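Long-range contacts in inositol 2-dehydrogenase (Sinorhizobium meliloti, PDB 4HKT), which catalyses the NAD-dependent oxidation of myo-inositol to scyllo-inosose (2-keto-myo-inositol), the first step of myo-inositol degradation: residues 118-129 with 279-290; 187-195 with 321-330. All blocks are in the same frame, centred on the assembly; numbering follows the deposited sequence.

Interaction 1. Residues 118-129 with 279-290; sequences MVGFNRRFDPHF and RYTEAYANEIES. With EDO (1,2-ethanediol), chain V; EDO (1,2-ethanediol), chain S.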
loop_
_atom_site.group_PDB
_atom_site.type_symbol
_atom_site.label_atom_id
_atom_site.label_comp_id
_atom_site.label_asym_id
_atom_site.label_seq_id
_atom_site.Cartn_x
_atom_site.Cartn_y
_atom_site.Cartn_z
HETATM N N MSE B 118 -25.684 -13.796 -23.860
HETATM C CA MSE B 118 -24.610 -13.117 -23.191
HETATM C C MSE B 118 -23.428 -14.024 -23.307
HETATM O O MSE B 118 -23.554 -15.249 -23.148
HETATM C CB MSE B 118 -24.955 -12.963 -21.709
HETATM C CG MSE B 118 -23.838 -12.268 -20.962
HETATM SE SE MSE B 118 -24.350 -11.980 -19.072
HETATM C CE MSE B 118 -25.632 -10.548 -19.339
ATOM N N VAL B 119 -22.249 -13.438 -23.551
ATOM C CA VAL B 119 -21.038 -14.224 -23.634
ATOM C C VAL B 119 -20.275 -14.042 -22.348
ATOM O O VAL B 119 -20.414 -13.040 -21.677
ATOM C CB VAL B 119 -20.166 -13.852 -24.887
ATOM C CG1 VAL B 119 -20.963 -14.011 -26.169
ATOM C CG2 VAL B 119 -19.621 -12.443 -24.804
ATOM N N GLY B 120 -19.432 -14.983 -22.016
ATOM C CA GLY B 120 -18.772 -14.973 -20.735
ATOM C C GLY B 120 -17.510 -14.113 -20.643
ATOM O O GLY B 120 -16.402 -14.639 -20.582
ATOM N N PHE B 121 -17.654 -12.793 -20.652
ATOM C CA PHE B 121 -16.493 -11.962 -20.332
ATOM C C PHE B 121 -16.756 -11.485 -18.911
ATOM O O PHE B 121 -17.220 -10.381 -18.691
ATOM C CB PHE B 121 -16.332 -10.809 -21.293
ATOM C CG PHE B 121 -15.851 -11.214 -22.669
ATOM C CD1 PHE B 121 -14.726 -11.965 -22.821
ATOM C CD2 PHE B 121 -16.460 -10.720 -23.795
ATOM C CE1 PHE B 121 -14.268 -12.305 -24.079
ATOM C CE2 PHE B 121 -16.006 -11.026 -25.057
ATOM C CZ PHE B 121 -14.913 -11.840 -25.205
ATOM N N ASN B 122 -16.470 -12.355 -17.966
ATOM C CA ASN B 122 -16.855 -12.141 -16.563
ATOM C C ASN B 122 -16.159 -10.962 -15.916
ATOM O O ASN B 122 -16.664 -10.375 -14.925
ATOM C CB ASN B 122 -16.556 -13.391 -15.757
ATOM C CG ASN B 122 -15.138 -13.873 -15.963
ATOM O OD1 ASN B 122 -14.809 -14.406 -17.006
ATOM N ND2 ASN B 122 -14.289 -13.646 -14.987
ATOM N N ARG B 123 -15.012 -10.576 -16.474
ATOM C CA ARG B 123 -14.248 -9.477 -15.909
ATOM C C ARG B 123 -14.999 -8.178 -15.946
ATOM O O ARG B 123 -14.787 -7.326 -15.100
ATOM C CB ARG B 123 -12.858 -9.369 -16.540
ATOM C CG ARG B 123 -12.054 -10.621 -16.298
ATOM C CD ARG B 123 -10.688 -10.546 -16.947
ATOM N NE ARG B 123 -10.120 -11.884 -17.058
ATOM C CZ ARG B 123 -8.954 -12.170 -17.639
ATOM N NH1 ARG B 123 -8.217 -11.204 -18.185
ATOM N NH2 ARG B 123 -8.515 -13.431 -17.676
ATOM N N ARG B 124 -15.922 -8.037 -16.869
ATOM C CA ARG B 124 -16.748 -6.860 -16.892
ATOM C C ARG B 124 -17.690 -6.736 -15.651
ATOM O O ARG B 124 -18.254 -5.669 -15.443
ATOM C CB ARG B 124 -17.608 -6.850 -18.133
ATOM C CG ARG B 124 -16.911 -6.617 -19.443
ATOM C CD ARG B 124 -17.969 -6.440 -20.484
ATOM N NE ARG B 124 -17.377 -6.222 -21.777
ATOM C CZ ARG B 124 -17.856 -5.386 -22.675
ATOM N NH1 ARG B 124 -18.976 -4.676 -22.436
ATOM N NH2 ARG B 124 -17.222 -5.266 -23.833
ATOM N N PHE B 125 -17.878 -7.830 -14.894
ATOM C CA PHE B 125 -18.778 -7.873 -13.724
ATOM C C PHE B 125 -18.033 -7.907 -12.385
ATOM O O PHE B 125 -18.653 -7.975 -11.312
ATOM C CB PHE B 125 -19.735 -9.079 -13.850
ATOM C CG PHE B 125 -20.653 -8.978 -15.010
ATOM C CD1 PHE B 125 -21.711 -8.106 -14.979
ATOM C CD2 PHE B 125 -20.434 -9.719 -16.166
ATOM C CE1 PHE B 125 -22.567 -7.980 -16.066
ATOM C CE2 PHE B 125 -21.288 -9.610 -17.240
ATOM C CZ PHE B 125 -22.353 -8.728 -17.202
ATOM N N ASP B 126 -16.698 -7.884 -12.442
ATOM C CA ASP B 126 -15.872 -7.803 -11.239
ATOM C C ASP B 126 -16.139 -6.472 -10.521
ATOM O O ASP B 126 -16.145 -5.411 -11.178
ATOM C CB ASP B 126 -14.385 -7.880 -11.606
ATOM C CG ASP B 126 -13.506 -7.799 -10.404
ATOM O OD1 ASP B 126 -13.656 -8.688 -9.498
ATOM O OD2 ASP B 126 -12.739 -6.802 -10.308
ATOM N N PRO B 127 -16.341 -6.503 -9.183
ATOM C CA PRO B 127 -16.672 -5.224 -8.520
ATOM C C PRO B 127 -15.576 -4.169 -8.647
ATOM O O PRO B 127 -15.883 -2.993 -8.789
ATOM C CB PRO B 127 -16.874 -5.607 -7.049
ATOM C CG PRO B 127 -17.018 -7.077 -7.025
ATOM C CD PRO B 127 -16.278 -7.617 -8.229
ATOM N N HIS B 128 -14.316 -4.594 -8.673
ATOM C CA HIS B 128 -13.191 -3.658 -8.786
ATOM C C HIS B 128 -13.072 -3.075 -10.172
ATOM O O HIS B 128 -12.965 -1.853 -10.348
ATOM C CB HIS B 128 -11.896 -4.358 -8.342
ATOM C CG HIS B 128 -12.120 -5.239 -7.164
ATOM N ND1 HIS B 128 -12.269 -4.732 -5.894
ATOM C CD2 HIS B 128 -12.354 -6.568 -7.069
ATOM C CE1 HIS B 128 -12.513 -5.720 -5.053
ATOM N NE2 HIS B 128 -12.605 -6.841 -5.747
ATOM N N PHE B 129 -13.137 -3.934 -11.187
ATOM C CA PHE B 129 -13.104 -3.425 -12.543
ATOM C C PHE B 129 -14.322 -2.577 -12.902
ATOM O O PHE B 129 -14.195 -1.585 -13.637
ATOM C CB PHE B 129 -12.910 -4.548 -13.548
ATOM C CG PHE B 129 -11.655 -5.357 -13.356
ATOM C CD1 PHE B 129 -10.518 -4.828 -12.756
ATOM C CD2 PHE B 129 -11.610 -6.661 -13.802
ATOM C CE1 PHE B 129 -9.389 -5.592 -12.587
ATOM C CE2 PHE B 129 -10.462 -7.421 -13.679
ATOM C CZ PHE B 129 -9.343 -6.877 -13.081
ATOM N N ARG B 279 -10.662 -15.887 -7.773
ATOM C CA ARG B 279 -10.502 -14.445 -8.033
ATOM C C ARG B 279 -11.839 -13.815 -8.428
ATOM O O ARG B 279 -12.154 -12.677 -8.014
ATOM C CB ARG B 279 -9.421 -14.141 -9.132
ATOM C CG ARG B 279 -9.496 -12.712 -9.712
ATOM C CD ARG B 279 -8.990 -11.644 -8.748
ATOM N NE ARG B 279 -9.040 -10.260 -9.236
ATOM C CZ ARG B 279 -10.138 -9.502 -9.305
ATOM N NH1 ARG B 279 -11.312 -9.980 -8.913
ATOM N NH2 ARG B 279 -10.075 -8.257 -9.751
ATOM N N TYR B 280 -12.633 -14.534 -9.208
ATOM C CA TYR B 280 -13.826 -13.928 -9.798
ATOM C C TYR B 280 -15.199 -14.384 -9.258
ATOM O O TYR B 280 -16.231 -14.153 -9.897
ATOM C CB TYR B 280 -13.744 -14.066 -11.324
ATOM C CG TYR B 280 -12.671 -13.141 -11.927
ATOM C CD1 TYR B 280 -12.755 -11.767 -11.781
ATOM C CD2 TYR B 280 -11.601 -13.660 -12.668
ATOM C CE1 TYR B 280 -11.786 -10.918 -12.311
ATOM C CE2 TYR B 280 -10.634 -12.829 -13.229
ATOM C CZ TYR B 280 -10.725 -11.464 -13.041
ATOM O OH TYR B 280 -9.772 -10.634 -13.569
ATOM N N THR B 281 -15.227 -14.935 -8.051
ATOM C CA THR B 281 -16.494 -15.401 -7.464
ATOM C C THR B 281 -17.598 -14.316 -7.443
ATOM O O THR B 281 -18.725 -14.588 -7.885
ATOM C CB THR B 281 -16.320 -15.995 -6.069
ATOM O OG1 THR B 281 -16.055 -14.944 -5.157
ATOM C CG2 THR B 281 -15.184 -16.982 -6.032
ATOM N N GLU B 282 -17.281 -13.099 -7.009
ATOM C CA GLU B 282 -18.275 -12.040 -7.047
ATOM C C GLU B 282 -18.666 -11.717 -8.488
ATOM O O GLU B 282 -19.839 -11.429 -8.792
ATOM C CB GLU B 282 -17.792 -10.772 -6.328
ATOM C CG GLU B 282 -17.706 -10.899 -4.817
ATOM C CD GLU B 282 -16.885 -9.789 -4.219
ATOM O OE1 GLU B 282 -17.476 -8.774 -3.797
ATOM O OE2 GLU B 282 -15.646 -9.917 -4.223
ATOM N N ALA B 283 -17.684 -11.743 -9.390
ATOM C CA ALA B 283 -17.970 -11.434 -10.779
ATOM C C ALA B 283 -18.961 -12.431 -11.379
ATOM O O ALA B 283 -19.924 -12.015 -12.027
ATOM C CB ALA B 283 -16.680 -11.357 -11.597
ATOM N N TYR B 284 -18.743 -13.725 -11.149
ATOM C CA TYR B 284 -19.689 -14.752 -11.618
ATOM C C TYR B 284 -21.104 -14.575 -11.016
ATOM O O TYR B 284 -22.087 -14.772 -11.717
ATOM C CB TYR B 284 -19.173 -16.151 -11.341
ATOM C CG TYR B 284 -17.890 -16.472 -12.086
ATOM C CD1 TYR B 284 -17.851 -16.458 -13.480
ATOM C CD2 TYR B 284 -16.714 -16.782 -11.399
ATOM C CE1 TYR B 284 -16.661 -16.731 -14.168
ATOM C CE2 TYR B 284 -15.536 -17.060 -12.077
ATOM C CZ TYR B 284 -15.517 -17.042 -13.449
ATOM O OH TYR B 284 -14.357 -17.346 -14.109
ATOM N N ALA B 285 -21.213 -14.156 -9.752
ATOM C CA ALA B 285 -22.531 -13.852 -9.185
ATOM C C ALA B 285 -23.200 -12.700 -9.922
ATOM O O ALA B 285 -24.388 -12.786 -10.274
ATOM C CB ALA B 285 -22.438 -13.551 -7.689
ATOM N N ASN B 286 -22.440 -11.631 -10.175
ATOM C CA ASN B 286 -22.985 -10.437 -10.763
ATOM C C ASN B 286 -23.426 -10.696 -12.200
ATOM O O ASN B 286 -24.413 -10.122 -12.704
ATOM C CB ASN B 286 -21.925 -9.314 -10.757
ATOM C CG ASN B 286 -21.703 -8.713 -9.383
ATOM O OD1 ASN B 286 -22.505 -8.898 -8.463
ATOM N ND2 ASN B 286 -20.603 -7.962 -9.239
ATOM N N GLU B 287 -22.643 -11.526 -12.873
ATOM C CA GLU B 287 -22.872 -11.896 -14.259
ATOM C C GLU B 287 -24.203 -12.644 -14.432
ATOM O O GLU B 287 -25.013 -12.282 -15.278
ATOM C CB GLU B 287 -21.701 -12.783 -14.675
ATOM C CG GLU B 287 -21.743 -13.448 -16.018
ATOM C CD GLU B 287 -20.477 -14.272 -16.230
ATOM O OE1 GLU B 287 -20.280 -15.262 -15.517
ATOM O OE2 GLU B 287 -19.653 -13.912 -17.075
ATOM N N ILE B 288 -24.423 -13.654 -13.602
ATOM C CA ILE B 288 -25.694 -14.389 -13.593
ATOM C C ILE B 288 -26.813 -13.410 -13.253
ATOM O O ILE B 288 -27.856 -13.379 -13.936
ATOM C CB ILE B 288 -25.682 -15.593 -12.640
ATOM C CG1 ILE B 288 -24.653 -16.645 -13.086
ATOM C CG2 ILE B 288 -27.061 -16.252 -12.552
ATOM C CD1 ILE B 288 -24.840 -17.222 -14.480
ATOM N N GLU B 289 -26.566 -12.547 -12.274
ATOM C CA GLU B 289 -27.554 -11.528 -11.915
ATOM C C GLU B 289 -27.913 -10.658 -13.097
ATOM O O GLU B 289 -29.085 -10.435 -13.374
ATOM C CB GLU B 289 -27.062 -10.681 -10.742
ATOM C CG GLU B 289 -28.035 -9.622 -10.254
ATOM C CD GLU B 289 -27.408 -8.740 -9.172
ATOM O OE1 GLU B 289 -26.670 -9.255 -8.301
ATOM O OE2 GLU B 289 -27.627 -7.517 -9.215
ATOM N N SER B 290 -26.914 -10.161 -13.809
ATOM C CA SER B 290 -27.159 -9.352 -15.011
ATOM C C SER B 290 -27.892 -10.160 -16.113
ATOM O O SER B 290 -28.737 -9.638 -16.843
ATOM C CB SER B 290 -25.842 -8.814 -15.537
ATOM O OG SER B 290 -26.067 -8.046 -16.666
HETATM C C1 EDO V . -25.000 -7.299 -11.315
HETATM O O1 EDO V . -26.014 -7.938 -12.060
HETATM C C2 EDO V . -24.140 -6.542 -12.302
HETATM O O2 EDO V . -23.022 -5.968 -11.639
HETATM C C1 EDO S . -18.262 -0.793 -24.504
HETATM O O1 EDO S . -18.565 -1.107 -23.138
HETATM C C2 EDO S . -17.629 -2.001 -25.214
HETATM O O2 EDO S . -18.403 -3.203 -25.004
HETATM O O HOH W 1 -14.948 -10.964 -8.737
HETATM O O HOH W 2 -13.091 -9.289 -4.897
#
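An N-capped helix start clamped by an arginine anchors one end of this contact: D126 precedes helix 127-137 and is held by R279, just ahead of helix 281-297. The arginine grips end-on, NH1 to D126 OD1 at 2.7 Å and NH2 to D126 OD2 at 3.1 Å, each nitrogen arriving from above the carboxylate plane. From the opposite face of that plane F129 N donates to D126 OD2 (3.0 Å), so the salt bridge and the helix cap share one oxygen. The cap's other oxygen, OD1, takes a water that A283 N also holds.

The Y280 ring is sandwiched between the aliphatic CG of R279 over its centre and N122 ND2 on the opposite face, 3.5 Å from Y280 CG; its hydroxyl bonds to Q238. Further along, N286 ND2 makes a nearly straight bond (167°) to F125 O, 2.8 Å away. With CG beside the backbone N, chi1 -64° sets the F125 ring against helix 281-297, where E287 CA sits over one face, a CH-pi contact 3.8 Å from its centroid. The contact packs helix 281-297 against the turn from strand 117-120, last of the Rossmann-type sheet, into helix 127-137, consistent with the two-domain Gfo/Idh/MocA fold.

Interaction 2. Residues 187-195 with 321-330; sequences EPVSVTATA and SVAEKRQISI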
loop_
_atom_site.group_PDB
_atom_site.type_symbol
_atom_site.label_atom_id
_atom_site.label_comp_id
_atom_site.label_asym_id
_atom_site.label_seq_id
_atom_site.Cartn_x
_atom_site.Cartn_y
_atom_site.Cartn_z
ATOM N N GLU B 187 -13.905 2.073 -30.190
ATOM C CA GLU B 187 -13.376 0.895 -30.840
ATOM C C GLU B 187 -11.898 1.063 -31.186
ATOM O O GLU B 187 -11.536 2.021 -31.869
ATOM C CB GLU B 187 -14.132 0.606 -32.141
ATOM C CG GLU B 187 -15.575 0.168 -31.973
ATOM C CD GLU B 187 -15.707 -1.129 -31.193
ATOM O OE1 GLU B 187 -14.730 -1.930 -31.169
ATOM O OE2 GLU B 187 -16.785 -1.328 -30.601
ATOM N N PRO B 188 -11.054 0.084 -30.820
ATOM C CA PRO B 188 -9.764 -0.032 -31.522
ATOM C C PRO B 188 -9.901 -0.233 -33.032
ATOM O O PRO B 188 -10.720 -1.077 -33.479
ATOM C CB PRO B 188 -9.141 -1.298 -30.901
ATOM C CG PRO B 188 -9.817 -1.464 -29.586
ATOM C CD PRO B 188 -11.207 -0.924 -29.764
ATOM N N VAL B 189 -9.049 0.439 -33.792
ATOM C CA VAL B 189 -9.015 0.368 -35.241
ATOM C C VAL B 189 -7.731 -0.258 -35.793
ATOM O O VAL B 189 -7.665 -0.563 -37.003
ATOM C CB VAL B 189 -9.239 1.744 -35.905
ATOM C CG1 VAL B 189 -10.602 2.296 -35.491
ATOM C CG2 VAL B 189 -8.103 2.751 -35.628
ATOM N N SER B 190 -6.744 -0.455 -34.905
ATOM C CA SER B 190 -5.459 -0.994 -35.226
ATOM C C SER B 190 -4.887 -1.827 -34.072
ATOM O O SER B 190 -5.079 -1.527 -32.892
ATOM C CB SER B 190 -4.466 0.105 -35.620
ATOM O OG SER B 190 -4.060 0.859 -34.488
ATOM N N VAL B 191 -4.179 -2.878 -34.454
ATOM C CA VAL B 191 -3.524 -3.784 -33.513
ATOM C C VAL B 191 -2.076 -4.013 -33.917
ATOM O O VAL B 191 -1.803 -4.295 -35.066
ATOM C CB VAL B 191 -4.232 -5.125 -33.495
ATOM C CG1 VAL B 191 -3.551 -6.068 -32.509
ATOM C CG2 VAL B 191 -5.671 -4.921 -33.098
ATOM N N THR B 192 -1.160 -3.870 -32.981
ATOM C CA THR B 192 0.196 -4.292 -33.240
ATOM C C THR B 192 0.673 -5.114 -32.048
ATOM O O THR B 192 0.342 -4.818 -30.876
ATOM C CB THR B 192 1.106 -3.090 -33.623
ATOM O OG1 THR B 192 2.313 -3.583 -34.247
ATOM C CG2 THR B 192 1.414 -2.264 -32.433
ATOM N N ALA B 193 1.389 -6.188 -32.346
ATOM C CA ALA B 193 1.684 -7.189 -31.325
ATOM C C ALA B 193 3.027 -7.847 -31.513
ATOM O O ALA B 193 3.566 -7.898 -32.620
ATOM C CB ALA B 193 0.637 -8.274 -31.352
ATOM N N THR B 194 3.575 -8.308 -30.402
ATOM C CA THR B 194 4.788 -9.110 -30.433
ATOM C C THR B 194 4.534 -10.349 -29.604
ATOM O O THR B 194 3.673 -10.355 -28.728
ATOM C CB THR B 194 5.981 -8.362 -29.848
ATOM O OG1 THR B 194 5.657 -7.936 -28.529
ATOM C CG2 THR B 194 6.351 -7.140 -30.721
ATOM N N ALA B 195 5.340 -11.377 -29.833
ATOM C CA ALA B 195 5.160 -12.654 -29.130
ATOM C C ALA B 195 6.461 -13.448 -29.074
ATOM O O ALA B 195 7.366 -13.253 -29.884
ATOM C CB ALA B 195 4.100 -13.492 -29.828
ATOM N N SER B 321 -0.543 -9.575 -37.004
ATOM C CA SER B 321 0.446 -8.566 -36.713
ATOM C C SER B 321 1.806 -9.210 -36.337
ATOM O O SER B 321 2.865 -8.773 -36.827
ATOM C CB SER B 321 0.012 -7.688 -35.554
ATOM O OG SER B 321 1.044 -6.759 -35.273
ATOM N N VAL B 322 1.768 -10.248 -35.493
ATOM C CA VAL B 322 2.980 -10.914 -35.118
ATOM C C VAL B 322 3.605 -11.551 -36.359
ATOM O O VAL B 322 4.800 -11.405 -36.576
ATOM C CB VAL B 322 2.779 -11.990 -34.068
ATOM C CG1 VAL B 322 4.081 -12.761 -33.885
ATOM C CG2 VAL B 322 2.357 -11.404 -32.724
ATOM N N ALA B 323 2.800 -12.238 -37.166
ATOM C CA ALA B 323 3.333 -12.936 -38.344
ATOM C C ALA B 323 3.869 -12.001 -39.414
ATOM O O ALA B 323 4.875 -12.307 -40.010
ATOM C CB ALA B 323 2.294 -13.847 -38.931
ATOM N N GLU B 324 3.208 -10.861 -39.631
ATOM C CA GLU B 324 3.548 -9.942 -40.713
ATOM C C GLU B 324 4.447 -8.798 -40.256
ATOM O O GLU B 324 4.894 -8.028 -41.063
ATOM C CB GLU B 324 2.262 -9.372 -41.326
ATOM C CG GLU B 324 1.455 -10.431 -42.047
ATOM C CD GLU B 324 0.092 -9.977 -42.548
ATOM O OE1 GLU B 324 -0.106 -8.781 -42.839
ATOM O OE2 GLU B 324 -0.795 -10.850 -42.653
ATOM N N LYS B 325 4.711 -8.714 -38.963
ATOM C CA LYS B 325 5.550 -7.683 -38.369
ATOM C C LYS B 325 5.055 -6.253 -38.651
ATOM O O LYS B 325 5.852 -5.334 -38.828
ATOM C CB LYS B 325 7.007 -7.867 -38.843
ATOM C CG LYS B 325 7.597 -9.202 -38.433
ATOM C CD LYS B 325 9.095 -9.193 -38.675
ATOM C CE LYS B 325 9.733 -10.477 -38.206
ATOM N NZ LYS B 325 9.600 -11.503 -39.262
ATOM N N ARG B 326 3.741 -6.082 -38.680
ATOM C CA ARG B 326 3.168 -4.780 -38.883
ATOM C C ARG B 326 1.838 -4.612 -38.166
ATOM O O ARG B 326 1.210 -5.575 -37.722
ATOM C CB ARG B 326 3.002 -4.509 -40.350
ATOM C CG ARG B 326 2.171 -5.504 -41.117
ATOM C CD ARG B 326 1.782 -4.939 -42.492
ATOM N NE ARG B 326 2.972 -4.581 -43.261
ATOM C CZ ARG B 326 3.410 -3.345 -43.553
ATOM N NH1 ARG B 326 2.743 -2.242 -43.191
ATOM N NH2 ARG B 326 4.545 -3.217 -44.231
ATOM N N GLN B 327 1.410 -3.369 -38.126
ATOM C CA GLN B 327 0.161 -2.993 -37.577
ATOM C C GLN B 327 -0.961 -3.497 -38.515
ATOM O O GLN B 327 -0.843 -3.414 -39.713
ATOM C CB GLN B 327 0.146 -1.475 -37.460
ATOM C CG GLN B 327 -0.758 -0.906 -36.411
ATOM C CD GLN B 327 -0.670 0.624 -36.399
ATOM O OE1 GLN B 327 -1.468 1.275 -37.025
ATOM N NE2 GLN B 327 0.374 1.164 -35.809
ATOM N N ILE B 328 -2.005 -4.065 -37.938
ATOM C CA ILE B 328 -3.124 -4.602 -38.682
ATOM C C ILE B 328 -4.363 -3.795 -38.360
ATOM O O ILE B 328 -4.719 -3.630 -37.193
ATOM C CB ILE B 328 -3.386 -6.083 -38.368
ATOM C CG1 ILE B 328 -2.145 -6.913 -38.663
ATOM C CG2 ILE B 328 -4.593 -6.610 -39.183
ATOM C CD1 ILE B 328 -1.759 -7.021 -40.140
ATOM N N SER B 329 -5.041 -3.308 -39.390
ATOM C CA SER B 329 -6.201 -2.455 -39.172
ATOM C C SER B 329 -7.437 -3.346 -39.057
ATOM O O SER B 329 -7.467 -4.447 -39.592
ATOM C CB SER B 329 -6.324 -1.408 -40.291
ATOM O OG SER B 329 -6.419 -2.106 -41.512
ATOM N N ILE B 330 -8.417 -2.898 -38.287
ATOM C CA ILE B 330 -9.610 -3.684 -38.001
ATOM C C ILE B 330 -10.684 -3.225 -38.961
ATOM O O ILE B 330 -10.912 -2.043 -39.098
ATOM C CB ILE B 330 -10.111 -3.471 -36.573
ATOM C CG1 ILE B 330 -9.092 -4.008 -35.574
ATOM C CG2 ILE B 330 -11.476 -4.132 -36.366
ATOM C CD1 ILE B 330 -8.860 -5.506 -35.653
HETATM O O HOH W 3 -3.502 3.327 -35.275
HETATM O O HOH W 4 4.367 -7.013 -35.082
#
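V191 and I328 form an antiparallel hydrogen-bonded pair, V191 N to I328 O and I328 N to V191 O, each 2.9 Å long. One step along, S190 and S329 form a non-hydrogen-bonded pair, and I330 N reaches V189 O at 2.8 Å. Where strand 328-329 gives out, a side chain takes over: A193 N donates to S321 OG (3.0 Å). That hydroxyl, anti to its own backbone N (chi1 177°), gives its proton to R326 O at 2.7 Å, which ties the end of helix 305-324 to the turn after it. A water joins A193 O to S321 O.

V322 CG2 packs on A193 CB at 3.8 Å and meets A195 CB, while V191 CG2 faces I330 CD1 at 4.1 Å, and both of these side chains touch A317 of helix 305-324. Separately, Q327 OE1 approaches S190 CB (3.5 Å), and a water 2.6 Å from S190 OG donates a weak bond to Q327 OE1. On the other edge of strand 188-196, V189 and S190 both face Q217 in a classic beta bulge. T194 OG1 bonds to Q223 of the third subunit. With its proton committed to R326 O, S321 OG accepts from A193 N, extending the strand pairing through a side chain.

Overall arrangement
From the N terminus, the chain builds the parallel nucleotide-binding sheet and reaches 118-129 at its last strand and the start of helix 127-137. It then enters the mixed sheet, where strand 188-196 supplies the first half of interaction 2. Past the remaining sheet strands, 279-290 returns to 118-129 and closes the loop of interaction 1; helix 305-324 follows, and the C-terminal residues 321-330 close interaction 2. The segments alternate, so the two loops cross. Interaction 1 ties helix 281-297 to the last Rossmann strand and the start of helix 127-137, whereas interaction 2 adds the C-terminal strand beside strand 188-196, at the edge of the mixed sheet within this chain. Their centres lie 28 Å apart.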